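Local coordinates for GphF Dehydratase 1 (Archangium violaceum, PDB 6MBF), which probably dehydrates the polyketide chain in gephyronic acid biosynthesis and may also rearrange the resulting olefin, as a double-hotdog polyketide synthase dehydratase, at residues C206-I214 and E241-H249. Sequence-based numbering, arbitrary orientation.
Sequences CFQCVFALI and EVRVHLRLH
Leu248 points from the strand to the helix and sets both methyls against it. Its CD2 lies 3.7 Å from CG1 of Val210. Its CD1 touches both CB of Leu213 and CG1 of Ile214, 3.9 Å from each, and the Leu248 and Ile214 side chains cross at about a right angle. Replacing Leu248 with alanine removes both methyls and would probably open a gap beside Val210, Leu213 and Ile214, leaving the end of the helix less firmly seated.

Leu246 presses into the middle of the helix. Its CG sits between backbone N and carbonyl carbon (chi1 72°), a turn that sends CD2 to CB of Cys209 at a tight 3.5 Å. The same CD2 meets Val210 CG2, while its CD1 meets CD2 of Leu213 at 3.8 Å, the two side chains running past each other in opposite directions.

Near Cys206 the helix offers sulfur. Cys206 SG rests 3.9 Å from CB of Val244 and also touches CG2 of Val242. Cys209 SG approaches Val244 CG1 more loosely, at 4.2 Å.

The axes of the helix and strand segments approach to 9.0 Å and cross at -45°. Val242, Val244, Leu246 and Leu248, every second residue of the strand, face the helix, while Arg243 and Arg247 point away. Strands 178-184 and 259-267 flank the strand, and Ala179 and Ala262 add to the packing. This matches a hotdog fold, in which an antiparallel sheet curls round a central helix, here in the second of the two halves of a double hotdog. No hydrogen bond or charge pair joins the two segments, so their hold rests on buried apolar shape.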
loop_
_atom_site.group_PDB
_atom_site.type_symbol
_atom_site.label_atom_id
_atom_site.label_comp_id
_atom_site.label_asym_id
_atom_site.label_seq_id
_atom_site.Cartn_x
_atom_site.Cartn_y
_atom_site.Cartn_z
ATOM N N CYS A 206 -8.372 -1.705 0.493
ATOM C CA CYS A 206 -8.994 -0.412 0.221
ATOM C C CYS A 206 -8.715 0.043 -1.207
ATOM O O CYS A 206 -9.611 0.543 -1.895
ATOM C CB CYS A 206 -8.506 0.633 1.228
ATOM S SG CYS A 206 -8.976 0.287 2.949
ATOM N N PHE A 207 -7.478 -0.125 -1.674
ATOM C CA PHE A 207 -7.176 0.251 -3.049
ATOM C C PHE A 207 -7.920 -0.643 -4.035
ATOM O O PHE A 207 -8.339 -0.173 -5.099
ATOM C CB PHE A 207 -5.664 0.202 -3.296
ATOM C CG PHE A 207 -4.869 1.268 -2.557
ATOM C CD1 PHE A 207 -5.491 2.216 -1.743
ATOM C CD2 PHE A 207 -3.488 1.303 -2.673
ATOM C CE1 PHE A 207 -4.732 3.196 -1.062
ATOM C CE2 PHE A 207 -2.734 2.268 -2.005
ATOM C CZ PHE A 207 -3.348 3.209 -1.203
ATOM N N GLN A 208 -8.141 -1.916 -3.682
ATOM C CA GLN A 208 -8.900 -2.794 -4.570
ATOM C C GLN A 208 -10.365 -2.366 -4.687
ATOM O O GLN A 208 -11.010 -2.655 -5.703
ATOM C CB GLN A 208 -8.789 -4.249 -4.102
ATOM C CG GLN A 208 -7.426 -4.907 -4.385
ATOM C CD GLN A 208 -7.543 -6.407 -4.423
ATOM O OE1 GLN A 208 -8.402 -6.946 -5.129
ATOM N NE2 GLN A 208 -6.705 -7.099 -3.651
ATOM N N CYS A 209 -10.911 -1.685 -3.671
ATOM C CA CYS A 209 -12.226 -1.068 -3.816
ATOM C C CYS A 209 -12.234 -0.065 -4.965
ATOM O O CYS A 209 -13.222 0.034 -5.708
ATOM C CB CYS A 209 -12.647 -0.385 -2.514
ATOM S SG CYS A 209 -12.970 -1.506 -1.130
ATOM N N VAL A 210 -11.143 0.689 -5.133
ATOM C CA VAL A 210 -11.051 1.594 -6.278
ATOM C C VAL A 210 -11.030 0.793 -7.571
ATOM O O VAL A 210 -11.713 1.144 -8.546
ATOM C CB VAL A 210 -9.815 2.509 -6.173
ATOM C CG1 VAL A 210 -9.830 3.542 -7.315
ATOM C CG2 VAL A 210 -9.747 3.195 -4.824
ATOM N N PHE A 211 -10.258 -0.302 -7.592
ATOM C CA PHE A 211 -10.207 -1.170 -8.770
ATOM C C PHE A 211 -11.593 -1.674 -9.146
ATOM O O PHE A 211 -11.958 -1.696 -10.330
ATOM C CB PHE A 211 -9.299 -2.374 -8.510
ATOM C CG PHE A 211 -7.838 -2.046 -8.344
ATOM C CD1 PHE A 211 -7.317 -0.810 -8.699
ATOM C CD2 PHE A 211 -6.975 -3.020 -7.865
ATOM C CE1 PHE A 211 -5.955 -0.557 -8.558
ATOM C CE2 PHE A 211 -5.619 -2.765 -7.715
ATOM C CZ PHE A 211 -5.115 -1.533 -8.065
ATOM N N ALA A 212 -12.367 -2.110 -8.148
ATOM C CA ALA A 212 -13.688 -2.669 -8.414
ATOM C C ALA A 212 -14.604 -1.643 -9.068
ATOM O O ALA A 212 -15.424 -1.992 -9.921
ATOM C CB ALA A 212 -14.305 -3.198 -7.115
ATOM N N LEU A 213 -14.480 -0.367 -8.689
ATOM C CA LEU A 213 -15.275 0.664 -9.349
ATOM C C LEU A 213 -14.810 0.882 -10.785
ATOM O O LEU A 213 -15.627 0.914 -11.715
ATOM C CB LEU A 213 -15.217 1.967 -8.553
ATOM C CG LEU A 213 -16.482 2.218 -7.741
ATOM C CD1 LEU A 213 -16.608 1.165 -6.640
ATOM C CD2 LEU A 213 -16.469 3.620 -7.170
ATOM N N ILE A 214 -13.496 1.018 -10.986
ATOM C CA ILE A 214 -12.950 1.220 -12.326
ATOM C C ILE A 214 -13.386 0.095 -13.263
ATOM O O ILE A 214 -13.893 0.344 -14.362
ATOM C CB ILE A 214 -11.415 1.330 -12.267
ATOM C CG1 ILE A 214 -10.988 2.620 -11.555
ATOM C CG2 ILE A 214 -10.823 1.248 -13.661
ATOM C CD1 ILE A 214 -9.531 2.611 -11.130
ATOM N N GLU A 241 -9.632 -3.703 10.678
ATOM C CA GLU A 241 -10.972 -3.656 10.111
ATOM C C GLU A 241 -11.374 -2.198 9.980
ATOM O O GLU A 241 -11.255 -1.437 10.949
ATOM C CB GLU A 241 -11.966 -4.422 10.995
ATOM C CG GLU A 241 -13.371 -4.516 10.416
ATOM C CD GLU A 241 -14.297 -5.379 11.260
ATOM O OE1 GLU A 241 -13.905 -5.768 12.385
ATOM O OE2 GLU A 241 -15.424 -5.653 10.803
ATOM N N VAL A 242 -11.821 -1.799 8.783
ATOM C CA VAL A 242 -12.251 -0.428 8.539
ATOM C C VAL A 242 -13.445 -0.418 7.598
ATOM O O VAL A 242 -13.719 -1.386 6.882
ATOM C CB VAL A 242 -11.148 0.473 7.923
ATOM C CG1 VAL A 242 -9.956 0.644 8.872
ATOM C CG2 VAL A 242 -10.705 -0.075 6.577
ATOM N N ARG A 243 -14.156 0.697 7.615
ATOM C CA ARG A 243 -14.992 1.099 6.499
ATOM C C ARG A 243 -14.253 2.205 5.762
ATOM O O ARG A 243 -13.691 3.109 6.384
ATOM C CB ARG A 243 -16.367 1.576 6.966
ATOM C CG ARG A 243 -17.207 0.465 7.590
ATOM C CD ARG A 243 -18.643 0.948 7.774
ATOM N NE ARG A 243 -19.515 -0.095 8.314
ATOM C CZ ARG A 243 -19.724 -0.307 9.610
ATOM N NH1 ARG A 243 -19.128 0.447 10.528
ATOM N NH2 ARG A 243 -20.532 -1.286 9.995
ATOM N N VAL A 244 -14.215 2.115 4.442
ATOM C CA VAL A 244 -13.422 3.040 3.646
ATOM C C VAL A 244 -14.343 3.767 2.680
ATOM O O VAL A 244 -15.166 3.139 2.006
ATOM C CB VAL A 244 -12.282 2.327 2.896
ATOM C CG1 VAL A 244 -12.803 1.126 2.098
ATOM C CG2 VAL A 244 -11.546 3.320 2.003
ATOM N N HIS A 245 -14.226 5.088 2.640
ATOM C CA HIS A 245 -14.884 5.892 1.623
ATOM C C HIS A 245 -13.851 6.266 0.568
ATOM O O HIS A 245 -12.745 6.699 0.905
ATOM C CB HIS A 245 -15.512 7.140 2.247
ATOM C CG HIS A 245 -16.152 8.048 1.252
ATOM N ND1 HIS A 245 -15.915 9.405 1.227
ATOM C CD2 HIS A 245 -16.994 7.793 0.222
ATOM C CE1 HIS A 245 -16.600 9.950 0.237
ATOM N NE2 HIS A 245 -17.258 8.994 -0.390
ATOM N N LEU A 246 -14.193 6.078 -0.707
ATOM C CA LEU A 246 -13.282 6.416 -1.792
ATOM C C LEU A 246 -13.993 7.304 -2.802
ATOM O O LEU A 246 -15.212 7.216 -2.976
ATOM C CB LEU A 246 -12.730 5.161 -2.492
ATOM C CG LEU A 246 -13.701 4.369 -3.377
ATOM C CD1 LEU A 246 -13.709 4.880 -4.826
ATOM C CD2 LEU A 246 -13.333 2.919 -3.376
ATOM N N ARG A 247 -13.221 8.164 -3.462
ATOM C CA ARG A 247 -13.754 9.018 -4.521
ATOM C C ARG A 247 -12.779 9.032 -5.691
ATOM O O ARG A 247 -11.635 9.474 -5.553
ATOM C CB ARG A 247 -14.021 10.446 -4.020
ATOM C CG ARG A 247 -14.480 11.396 -5.139
ATOM C CD ARG A 247 -14.784 12.822 -4.635
ATOM N NE ARG A 247 -15.878 12.857 -3.667
ATOM C CZ ARG A 247 -15.789 13.343 -2.429
ATOM N NH1 ARG A 247 -14.643 13.847 -1.979
ATOM N NH2 ARG A 247 -16.855 13.328 -1.635
ATOM N N LEU A 248 -13.236 8.555 -6.843
ATOM C CA LEU A 248 -12.452 8.635 -8.062
ATOM C C LEU A 248 -12.579 10.024 -8.672
ATOM O O LEU A 248 -13.668 10.603 -8.712
ATOM C CB LEU A 248 -12.923 7.571 -9.056
ATOM C CG LEU A 248 -12.256 6.202 -8.899
ATOM C CD1 LEU A 248 -13.145 5.104 -9.466
ATOM C CD2 LEU A 248 -10.891 6.194 -9.588
ATOM N N HIS A 249 -11.456 10.564 -9.136
ATOM C CA HIS A 249 -11.468 11.818 -9.861
ATOM C C HIS A 249 -12.121 11.609 -11.228
ATOM O O HIS A 249 -12.195 10.482 -11.719
ATOM C CB HIS A 249 -10.042 12.350 -10.019
ATOM C CG HIS A 249 -9.420 12.804 -8.737
ATOM N ND1 HIS A 249 -8.326 13.641 -8.699
ATOM C CD2 HIS A 249 -9.742 12.546 -7.447
ATOM C CE1 HIS A 249 -7.995 13.875 -7.442
ATOM N NE2 HIS A 249 -8.838 13.224 -6.660
#